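Side-chain contacts in nitrate transport protein (Xanthomonas axonopodis pv. citri, PDB 3KSX), which binds alkanesulfonates, holding the buffer molecule MOPS in this crystal, and probably delivers them in the periplasm to an ABC transporter for uptake: residues Leu91-Gln94 against Asp99-Tyr102; Ala142-Leu147 against Gln288-Leu293; Arg148-Ala151 against Ser156-Asp159; Ala172-Gly177 against Gly196-Leu201. One frame throughout, in Å; residues are numbered along the deposited sequence.

How the contacts relate
The chain has the two-lobed build of a periplasmic binding protein, each lobe formed round a mixed five-stranded sheet. Contact 1 belongs to the lobe whose sheet ends on strand 100-106. Contacts 3 and 4 lie in the other lobe, their centres about 21 Å apart. Contact 2 joins the lobes, placing helix 141-152 of one against helix 281-296, which packs on the other. It touches contact 1, where L91 meets T290, and contact 3, sharing helix 141-152. Along the chain contact 1 closes first, and contacts 3 and 4 follow inside the long loop closed by contact 2. The lobes it bridges probably enclose the ligand, as in such proteins generally; the other contacts stay within one lobe.

Contact 1: Leu91-Gln94 against Asp99-Tyr102; sequences LFAQ and DLLY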
loop_
_atom_site.group_PDB
_atom_site.type_symbol
_atom_site.label_atom_id
_atom_site.label_comp_id
_atom_site.label_asym_id
_atom_site.label_seq_id
_atom_site.Cartn_x
_atom_site.Cartn_y
_atom_site.Cartn_z
ATOM N N LEU A 91 1.351 -8.504 -7.736
ATOM C CA LEU A 91 1.960 -8.824 -9.017
ATOM C C LEU A 91 3.252 -9.598 -8.742
ATOM O O LEU A 91 3.566 -10.623 -9.362
ATOM C CB LEU A 91 2.227 -7.517 -9.788
ATOM C CG LEU A 91 0.967 -6.822 -10.323
ATOM C CD1 LEU A 91 1.320 -5.448 -10.986
ATOM C CD2 LEU A 91 0.191 -7.749 -11.226
ATOM N N PHE A 92 4.014 -9.105 -7.777
ATOM C CA PHE A 92 5.247 -9.842 -7.454
ATOM C C PHE A 92 4.917 -11.180 -6.865
ATOM O O PHE A 92 5.589 -12.103 -7.154
ATOM C CB PHE A 92 6.155 -9.038 -6.488
ATOM C CG PHE A 92 7.085 -8.092 -7.186
ATOM C CD1 PHE A 92 6.582 -7.014 -7.926
ATOM C CD2 PHE A 92 8.475 -8.233 -7.095
ATOM C CE1 PHE A 92 7.456 -6.139 -8.609
ATOM C CE2 PHE A 92 9.357 -7.308 -7.776
ATOM C CZ PHE A 92 8.835 -6.291 -8.527
ATOM N N ALA A 93 3.919 -11.288 -5.982
ATOM C CA ALA A 93 3.492 -12.602 -5.445
ATOM C C ALA A 93 3.000 -13.608 -6.495
ATOM O O ALA A 93 3.462 -14.749 -6.480
ATOM C CB ALA A 93 2.435 -12.401 -4.355
ATOM N N GLN A 94 2.105 -13.183 -7.419
ATOM C CA GLN A 94 1.695 -13.981 -8.604
ATOM C C GLN A 94 2.884 -14.419 -9.436
ATOM O O GLN A 94 2.989 -15.618 -9.813
ATOM C CB GLN A 94 0.775 -13.134 -9.467
ATOM C CG GLN A 94 -0.649 -12.988 -8.911
ATOM C CD GLN A 94 -1.587 -12.300 -9.895
ATOM O OE1 GLN A 94 -1.607 -11.100 -9.980
ATOM N NE2 GLN A 94 -2.371 -13.105 -10.669
ATOM N N ASP A 99 -1.075 -18.243 -5.204
ATOM C CA ASP A 99 -2.416 -18.523 -5.704
ATOM C C ASP A 99 -3.445 -17.678 -4.979
ATOM O O ASP A 99 -4.378 -18.190 -4.316
ATOM C CB ASP A 99 -2.758 -20.002 -5.474
ATOM C CG ASP A 99 -3.946 -20.474 -6.322
ATOM O OD1 ASP A 99 -4.285 -19.790 -7.303
ATOM O OD2 ASP A 99 -4.548 -21.537 -5.993
ATOM N N LEU A 100 -3.260 -16.384 -5.074
ATOM C CA LEU A 100 -4.097 -15.452 -4.357
ATOM C C LEU A 100 -5.290 -15.041 -5.184
ATOM O O LEU A 100 -5.289 -15.225 -6.404
ATOM C CB LEU A 100 -3.211 -14.232 -4.015
ATOM C CG LEU A 100 -2.488 -13.544 -5.178
ATOM C CD1 LEU A 100 -3.467 -12.510 -5.777
ATOM C CD2 LEU A 100 -1.352 -12.727 -4.526
ATOM N N LEU A 101 -6.293 -14.425 -4.533
ATOM C CA LEU A 101 -7.343 -13.775 -5.232
ATOM C C LEU A 101 -7.327 -12.272 -4.891
ATOM O O LEU A 101 -6.977 -11.928 -3.776
ATOM C CB LEU A 101 -8.694 -14.386 -4.763
ATOM C CG LEU A 101 -9.022 -15.779 -5.257
ATOM C CD1 LEU A 101 -10.347 -16.201 -4.542
ATOM C CD2 LEU A 101 -9.161 -15.857 -6.799
ATOM N N TYR A 102 -7.745 -11.422 -5.837
ATOM C CA TYR A 102 -8.047 -9.999 -5.570
ATOM C C TYR A 102 -9.508 -9.999 -5.209
ATOM O O TYR A 102 -10.298 -10.400 -6.038
ATOM C CB TYR A 102 -7.877 -9.208 -6.868
ATOM C CG TYR A 102 -6.463 -9.101 -7.380
ATOM C CD1 TYR A 102 -5.870 -10.162 -8.096
ATOM C CD2 TYR A 102 -5.740 -7.936 -7.192
ATOM C CE1 TYR A 102 -4.526 -10.040 -8.653
ATOM C CE2 TYR A 102 -4.447 -7.788 -7.716
ATOM C CZ TYR A 102 -3.827 -8.840 -8.399
ATOM O OH TYR A 102 -2.532 -8.674 -8.941
#
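Y102 and Q94 make the polar part of this contact between helix 88-95 and strand 100-106. The phenol hydroxyl donates to the side-chain carbonyl of the glutamine, Y102 OH to Q94 OE1, over 2.8 Å. The donor approaches at 148° to the C=O bond and is tilted 32° from the carbonyl plane, while OE1 itself sits at the edge of the ring, in its plane. The amide stands steeply to the ring, the two planes 72° apart. Extended beyond CG, the chain of Q94 carries its amide from the helix surface to the hydroxyl. Y102 OH is also bonded to NE2 of Q287, so two amide side chains grip one phenol oxygen, and Q94 NE2 makes a weak bond to the carbonyl of L305. A methyl packs against the same hydroxyl oxygen, L91 CD2 lying 3.7 Å from Y102 OH.

The apolar part is smaller. A93 CB, pointing at the strand, meets L100 CD2 at 3.8 Å, and the methylene Q94 CG lies 4.2 Å from L100 CG, the two chains crossing nearly at right angles.

The contact thus joins helix 88-95 to an outermost strand of one lobe's mixed five-stranded sheet. Helix 68-76 packs on A93 and L100 through L72, helix 281-296 meets L91, and F213 of the adjacent antiparallel strand 212-217 stacks edge-to-face with the Y102 ring.

Contact 2: Ala142-Leu147 against Gln288-Leu293; sequences AHNLLL and QATADL
L147 and L293 meet tip to tip where two helices face each other across the lobes of this periplasmic-binding-protein fold: helix 141-152 belongs to the lobe with strand 133-136, and helix 281-296 packs on helix 88-95 of the other. L147 CD2 reaches L293 CG at 3.9 Å and L293 CD2 at 4.0 Å. Both leucines hold CG opposite the backbone N (chi1 178° in L147 and 177° in L293), which directs the branched ends at each other. M157 also packs on L147.

N144 is the third main contributor. Its amide oxygen is turned toward the threonine of the facing helix, with N144 OD1 4.1 Å from the methyl T290 CG2, and the two side chains cross nearly at right angles. The polar link is indirect: a water donates to both side-chain oxygens and links the two helices. I88 of helix 88-95 touches both N144 and T290, and L209 also borders the asparagine. F294, likewise on helix 281-296, packs on both N144 and L147 and so adds to the meeting of the helices beyond these two segments.

T290 OG1 is bonded as well to the carbonyl of A286, one turn back on its own helix. The bridging water lies 3.0 Å from N144 OD1 and 2.9 Å from T290 OG1.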
loop_
_atom_site.group_PDB
_atom_site.type_symbol
_atom_site.label_atom_id
_atom_site.label_comp_id
_atom_site.label_asym_id
_atom_site.label_seq_id
_atom_site.Cartn_x
_atom_site.Cartn_y
_atom_site.Cartn_z
ATOM N N ALA A 142 5.672 2.038 -4.249
ATOM C CA ALA A 142 6.764 3.042 -4.472
ATOM C C ALA A 142 7.683 2.605 -5.579
ATOM O O ALA A 142 8.189 3.417 -6.308
ATOM C CB ALA A 142 7.553 3.269 -3.142
ATOM N N HIS A 143 7.807 1.287 -5.784
ATOM C CA HIS A 143 8.592 0.752 -6.923
ATOM C C HIS A 143 7.925 1.172 -8.231
ATOM O O HIS A 143 8.594 1.694 -9.099
ATOM C CB HIS A 143 8.611 -0.769 -6.827
ATOM C CG HIS A 143 9.720 -1.433 -7.557
ATOM N ND1 HIS A 143 10.073 -2.738 -7.301
ATOM C CD2 HIS A 143 10.511 -1.018 -8.574
ATOM C CE1 HIS A 143 11.053 -3.104 -8.130
ATOM N NE2 HIS A 143 11.323 -2.080 -8.918
ATOM N N ASN A 144 6.604 1.004 -8.327
ATOM C CA ASN A 144 5.868 1.492 -9.521
ATOM C C ASN A 144 5.863 3.057 -9.657
ATOM O O ASN A 144 6.036 3.623 -10.776
ATOM C CB ASN A 144 4.417 0.951 -9.549
ATOM C CG ASN A 144 3.642 1.483 -10.738
ATOM O OD1 ASN A 144 4.012 1.203 -11.887
ATOM N ND2 ASN A 144 2.563 2.236 -10.483
ATOM N N LEU A 145 5.661 3.786 -8.539
ATOM C CA LEU A 145 5.783 5.261 -8.574
ATOM C C LEU A 145 7.145 5.692 -9.155
ATOM O O LEU A 145 7.204 6.553 -10.068
ATOM C CB LEU A 145 5.658 5.870 -7.181
ATOM C CG LEU A 145 5.970 7.379 -7.153
ATOM C CD1 LEU A 145 4.653 8.014 -7.585
ATOM C CD2 LEU A 145 6.360 7.855 -5.767
ATOM N N LEU A 146 8.233 5.083 -8.651
ATOM C CA LEU A 146 9.556 5.410 -9.137
ATOM C C LEU A 146 9.740 5.113 -10.621
ATOM O O LEU A 146 10.224 5.954 -11.366
ATOM C CB LEU A 146 10.615 4.711 -8.270
ATOM C CG LEU A 146 12.066 5.081 -8.363
ATOM C CD1 LEU A 146 12.303 6.577 -8.234
ATOM C CD2 LEU A 146 12.814 4.279 -7.264
ATOM N N LEU A 147 9.501 3.873 -11.059
ATOM C CA LEU A 147 9.410 3.578 -12.468
ATOM C C LEU A 147 8.694 4.592 -13.346
ATOM O O LEU A 147 9.269 5.051 -14.366
ATOM C CB LEU A 147 8.809 2.163 -12.646
ATOM C CG LEU A 147 8.589 1.705 -14.066
ATOM C CD1 LEU A 147 9.945 1.564 -14.745
ATOM C CD2 LEU A 147 7.851 0.361 -14.082
ATOM N N GLN A 288 -3.610 -5.299 -15.110
ATOM C CA GLN A 288 -2.842 -6.055 -16.122
ATOM C C GLN A 288 -1.800 -5.208 -16.900
ATOM O O GLN A 288 -0.688 -5.668 -17.254
ATOM C CB GLN A 288 -3.861 -6.601 -17.146
ATOM C CG GLN A 288 -3.248 -7.619 -18.158
ATOM C CD GLN A 288 -2.546 -8.759 -17.495
ATOM O OE1 GLN A 288 -3.186 -9.561 -16.794
ATOM N NE2 GLN A 288 -1.219 -8.880 -17.712
ATOM N N ALA A 289 -2.144 -3.952 -17.199
ATOM C CA ALA A 289 -1.209 -3.054 -17.894
ATOM C C ALA A 289 0.078 -2.849 -17.056
ATOM O O ALA A 289 1.192 -2.862 -17.615
ATOM C CB ALA A 289 -1.895 -1.743 -18.184
ATOM N N THR A 290 -0.070 -2.755 -15.720
ATOM C CA THR A 290 1.080 -2.616 -14.843
ATOM C C THR A 290 1.897 -3.913 -14.884
ATOM O O THR A 290 3.070 -3.850 -15.008
ATOM C CB THR A 290 0.623 -2.294 -13.420
ATOM O OG1 THR A 290 -0.143 -1.066 -13.437
ATOM C CG2 THR A 290 1.810 -2.190 -12.494
ATOM N N ALA A 291 1.240 -5.071 -14.866
ATOM C CA ALA A 291 1.929 -6.370 -14.943
ATOM C C ALA A 291 2.734 -6.373 -16.277
ATOM O O ALA A 291 3.897 -6.822 -16.331
ATOM C CB ALA A 291 0.809 -7.497 -14.948
ATOM N N ASP A 292 2.090 -5.932 -17.352
ATOM C CA ASP A 292 2.766 -5.927 -18.689
ATOM C C ASP A 292 3.999 -5.028 -18.730
ATOM O O ASP A 292 5.095 -5.395 -19.286
ATOM C CB ASP A 292 1.780 -5.504 -19.794
ATOM C CG ASP A 292 0.593 -6.513 -19.985
ATOM O OD1 ASP A 292 0.610 -7.667 -19.477
ATOM O OD2 ASP A 292 -0.373 -6.073 -20.638
ATOM N N LEU A 293 3.842 -3.845 -18.117
ATOM C CA LEU A 293 4.939 -2.872 -17.968
ATOM C C LEU A 293 6.110 -3.437 -17.184
ATOM O O LEU A 293 7.243 -3.278 -17.607
ATOM C CB LEU A 293 4.441 -1.565 -17.315
ATOM C CG LEU A 293 5.422 -0.421 -17.004
ATOM C CD1 LEU A 293 6.106 0.016 -18.261
ATOM C CD2 LEU A 293 4.631 0.738 -16.385
HETATM O O HOH W 1 1.877 0.918 -13.906
#

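Contact 3: Arg148-Ala151 against Ser156-Asp159; sequences RVLA and SMRD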
loop_
_atom_site.group_PDB
_atom_site.type_symbol
_atom_site.label_atom_id
_atom_site.label_comp_id
_atom_site.label_asym_id
_atom_site.label_seq_id
_atom_site.Cartn_x
_atom_site.Cartn_y
_atom_site.Cartn_z
ATOM N N ARG A 148 7.476 4.979 -12.971
ATOM C CA ARG A 148 6.650 5.795 -13.818
ATOM C C ARG A 148 7.159 7.255 -13.807
ATOM O O ARG A 148 7.143 7.924 -14.845
ATOM C CB ARG A 148 5.193 5.821 -13.312
ATOM C CG ARG A 148 4.363 4.456 -13.334
ATOM C CD ARG A 148 3.909 3.948 -14.692
ATOM N NE ARG A 148 3.432 5.077 -15.495
ATOM C CZ ARG A 148 2.237 5.667 -15.357
ATOM N NH1 ARG A 148 1.365 5.219 -14.443
ATOM N NH2 ARG A 148 1.963 6.733 -16.091
ATOM N N VAL A 149 7.657 7.732 -12.673
ATOM C CA VAL A 149 8.173 9.118 -12.586
ATOM C C VAL A 149 9.466 9.245 -13.395
ATOM O O VAL A 149 9.613 10.172 -14.195
ATOM C CB VAL A 149 8.334 9.536 -11.102
ATOM C CG1 VAL A 149 9.128 10.802 -10.927
ATOM C CG2 VAL A 149 6.988 9.771 -10.492
ATOM N N LEU A 150 10.386 8.322 -13.186
ATOM C CA LEU A 150 11.652 8.282 -13.893
ATOM C C LEU A 150 11.393 8.256 -15.401
ATOM O O LEU A 150 12.003 9.002 -16.183
ATOM C CB LEU A 150 12.466 7.076 -13.456
ATOM C CG LEU A 150 13.064 7.150 -12.013
ATOM C CD1 LEU A 150 13.773 5.866 -11.742
ATOM C CD2 LEU A 150 14.007 8.330 -11.921
ATOM N N ALA A 151 10.423 7.442 -15.820
ATOM C CA ALA A 151 10.223 7.315 -17.277
ATOM C C ALA A 151 9.790 8.635 -17.963
ATOM O O ALA A 151 10.051 8.826 -19.182
ATOM C CB ALA A 151 9.264 6.223 -17.575
ATOM N N SER A 156 15.398 5.136 -16.618
ATOM C CA SER A 156 14.765 3.879 -16.259
ATOM C C SER A 156 15.311 3.432 -14.923
ATOM O O SER A 156 16.217 4.062 -14.348
ATOM C CB SER A 156 15.026 2.789 -17.308
ATOM O OG SER A 156 16.411 2.517 -17.313
ATOM N N MET A 157 14.819 2.274 -14.481
ATOM C CA MET A 157 15.296 1.687 -13.271
ATOM C C MET A 157 16.790 1.364 -13.404
ATOM O O MET A 157 17.514 1.337 -12.402
ATOM C CB MET A 157 14.482 0.425 -12.882
ATOM C CG MET A 157 12.990 0.762 -12.612
ATOM S SD MET A 157 12.762 1.884 -11.223
ATOM C CE MET A 157 13.696 0.992 -10.000
ATOM N N ARG A 158 17.295 1.148 -14.610
ATOM C CA ARG A 158 18.736 0.887 -14.720
ATOM C C ARG A 158 19.578 2.155 -14.677
ATOM O O ARG A 158 20.793 2.059 -14.767
ATOM C CB ARG A 158 19.100 -0.000 -15.920
ATOM C CG ARG A 158 18.569 0.430 -17.285
ATOM C CD ARG A 158 18.368 -0.779 -18.337
ATOM N NE ARG A 158 17.260 -0.483 -19.263
ATOM C CZ ARG A 158 17.038 0.710 -19.838
ATOM N NH1 ARG A 158 17.898 1.728 -19.661
ATOM N NH2 ARG A 158 15.952 0.893 -20.613
ATOM N N ASP A 159 18.943 3.332 -14.591
ATOM C CA ASP A 159 19.714 4.587 -14.532
ATOM C C ASP A 159 19.951 5.053 -13.096
ATOM O O ASP A 159 20.571 6.103 -12.846
ATOM C CB ASP A 159 18.998 5.688 -15.304
ATOM C CG ASP A 159 18.882 5.398 -16.772
ATOM O OD1 ASP A 159 19.875 4.943 -17.365
ATOM O OD2 ASP A 159 17.793 5.615 -17.361
#
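L150 and M157 meet through opposite chain shapes. In L150, CG lies beside the backbone N (chi1 -72°) and the chain then runs straight on to CD1 (chi2 178°), pushing that one methyl out of helix 141-152. In M157 the first torsion and a bend at the second place the sulfur beside the leucine, and the third turns CE. The two side chains cross at about a right angle, with L150 CD1 4.1 Å from M157 SD. The same methyl lies 4.0 Å from the backbone oxygen S156 O, and so touches both the start of the 3-10 segment 157-159 and the residue before it.

S156 O accepts the amide D159 N at 2.8 Å, and other bonds hold the turn around it. The amide S156 N gives a nearly straight bond to D159 OD2 (2.6 Å, 164°). The carboxylate oxygen is met on its anti side, out of the plane, and receives a second, weak bond from the serine hydroxyl. S156 OG in turn accepts from R158 N at 3.2 Å, which makes an ST turn. S156 CB lies 3.7 Å above one face of the R158 guanidinium, offset toward its rim. The turn is thus kept compact, and the carboxylate's charge is probably eased by these donors.

Helix 141-152 is the crossover of a beta-alpha-beta unit joining the neighbouring parallel strands 133-136 and 161-164, and segment 156-159 leads from it into the second. M157 reaches back along that helix to H143 and L147, L155 packs on L150, and the backbone of D159 bonds to G131, just ahead of strand 133-136.

Contact 4: Ala172-Gly177 against Gly196-Leu201; sequences AAFAAG and GSARLL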
loop_
_atom_site.group_PDB
_atom_site.type_symbol
_atom_site.label_atom_id
_atom_site.label_comp_id
_atom_site.label_asym_id
_atom_site.label_seq_id
_atom_site.Cartn_x
_atom_site.Cartn_y
_atom_site.Cartn_z
ATOM N N ALA A 172 15.992 4.839 8.412
ATOM C CA ALA A 172 17.254 4.938 9.188
ATOM C C ALA A 172 18.409 5.253 8.275
ATOM O O ALA A 172 19.285 6.075 8.667
ATOM C CB ALA A 172 17.511 3.733 10.013
ATOM N N ALA A 173 18.434 4.637 7.069
ATOM C CA ALA A 173 19.461 4.955 6.042
ATOM C C ALA A 173 19.378 6.428 5.607
ATOM O O ALA A 173 20.401 7.099 5.370
ATOM C CB ALA A 173 19.299 4.047 4.842
ATOM N N PHE A 174 18.162 6.916 5.495
ATOM C CA PHE A 174 17.894 8.342 5.119
ATOM C C PHE A 174 18.469 9.240 6.235
ATOM O O PHE A 174 19.202 10.167 5.916
ATOM C CB PHE A 174 16.365 8.589 4.983
ATOM C CG PHE A 174 15.977 9.899 4.324
ATOM C CD1 PHE A 174 15.753 11.037 5.103
ATOM C CD2 PHE A 174 15.783 9.983 2.941
ATOM C CE1 PHE A 174 15.379 12.208 4.496
ATOM C CE2 PHE A 174 15.456 11.166 2.350
ATOM C CZ PHE A 174 15.247 12.276 3.158
ATOM N N ALA A 175 18.141 8.946 7.502
ATOM C CA ALA A 175 18.666 9.703 8.702
ATOM C C ALA A 175 20.173 9.707 8.760
ATOM O O ALA A 175 20.778 10.712 9.162
ATOM C CB ALA A 175 18.109 9.190 10.009
ATOM N N ALA A 176 20.779 8.629 8.327
ATOM C CA ALA A 176 22.208 8.474 8.341
ATOM C C ALA A 176 22.932 9.013 7.109
ATOM O O ALA A 176 24.123 8.903 7.022
ATOM C CB ALA A 176 22.535 6.964 8.589
ATOM N N GLY A 177 22.240 9.544 6.109
ATOM C CA GLY A 177 22.904 10.177 4.937
ATOM C C GLY A 177 23.350 9.186 3.879
ATOM O O GLY A 177 24.123 9.505 3.001
ATOM N N GLY A 196 11.245 18.921 8.645
ATOM C CA GLY A 196 12.397 19.458 7.883
ATOM C C GLY A 196 13.479 18.484 7.429
ATOM O O GLY A 196 14.464 18.893 6.798
ATOM N N SER A 197 13.225 17.204 7.624
ATOM C CA SER A 197 14.144 16.134 7.180
ATOM C C SER A 197 14.230 16.011 5.626
ATOM O O SER A 197 15.302 15.630 5.056
ATOM C CB SER A 197 13.669 14.783 7.739
ATOM O OG SER A 197 13.875 14.638 9.131
ATOM N N ALA A 198 13.123 16.299 4.951
ATOM C CA ALA A 198 12.975 16.054 3.512
ATOM C C ALA A 198 12.184 17.120 2.750
ATOM O O ALA A 198 11.364 17.888 3.345
ATOM C CB ALA A 198 12.290 14.685 3.279
ATOM N N ARG A 199 12.472 17.199 1.456
ATOM C CA ARG A 199 11.665 17.947 0.491
ATOM C C ARG A 199 10.960 16.957 -0.398
ATOM O O ARG A 199 11.539 15.938 -0.723
ATOM C CB ARG A 199 12.489 18.878 -0.438
ATOM C CG ARG A 199 13.042 20.142 0.261
ATOM C CD ARG A 199 13.827 20.937 -0.762
ATOM N NE ARG A 199 15.184 20.414 -0.965
ATOM C CZ ARG A 199 15.596 19.846 -2.116
ATOM N NH1 ARG A 199 14.809 19.687 -3.170
ATOM N NH2 ARG A 199 16.832 19.453 -2.219
ATOM N N LEU A 200 9.720 17.264 -0.786
ATOM C CA LEU A 200 9.074 16.472 -1.847
ATOM C C LEU A 200 9.768 16.684 -3.190
ATOM O O LEU A 200 9.954 17.831 -3.715
ATOM C CB LEU A 200 7.591 16.874 -1.935
ATOM C CG LEU A 200 6.728 16.187 -2.974
ATOM C CD1 LEU A 200 6.625 14.730 -2.648
ATOM C CD2 LEU A 200 5.350 16.842 -2.901
ATOM N N LEU A 201 10.107 15.602 -3.889
ATOM C CA LEU A 201 10.641 15.824 -5.197
ATOM C C LEU A 201 9.516 15.582 -6.241
ATOM O O LEU A 201 9.412 16.309 -7.221
ATOM C CB LEU A 201 11.843 14.904 -5.455
ATOM C CG LEU A 201 12.571 15.206 -6.754
ATOM C CD1 LEU A 201 13.368 16.398 -6.568
ATOM C CD2 LEU A 201 13.554 14.102 -7.092
#
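F174 carries the whole contact from helix 167-175, directing one end of its ring at S197 and A198. Its CE1 meets the backbone oxygen S197 O at 3.5 Å, and this oxygen sits at the ring edge, near its plane, where the slightly positive aromatic hydrogens lie. The neighbouring CZ touches the methyl A198 CB at 3.8 Å, approached obliquely. S197 CB is a looser neighbour, 4.5 Å from F174 CE1.

A first torsion of -168° swings the ring away from its own backbone N and outward from the helix toward the strand. Just beyond, the helix ends in a Schellman motif at G177, which has positive phi; one of its two bonds runs from G177 N to F174 O, at 3.1 Å. On the other side the hydroxyl of S197 is bonded to D195, and the S197 backbone pairs with S119.

Farther out, P118, V179 and L192 pack on the ring, and L192 also touches S197 and A198. The contact thereby packs helix 167-175 on the start of strand 198-203, an outermost strand of the second lobe's mixed sheet, beside the antiparallel strand 113-118 and helix 188-194.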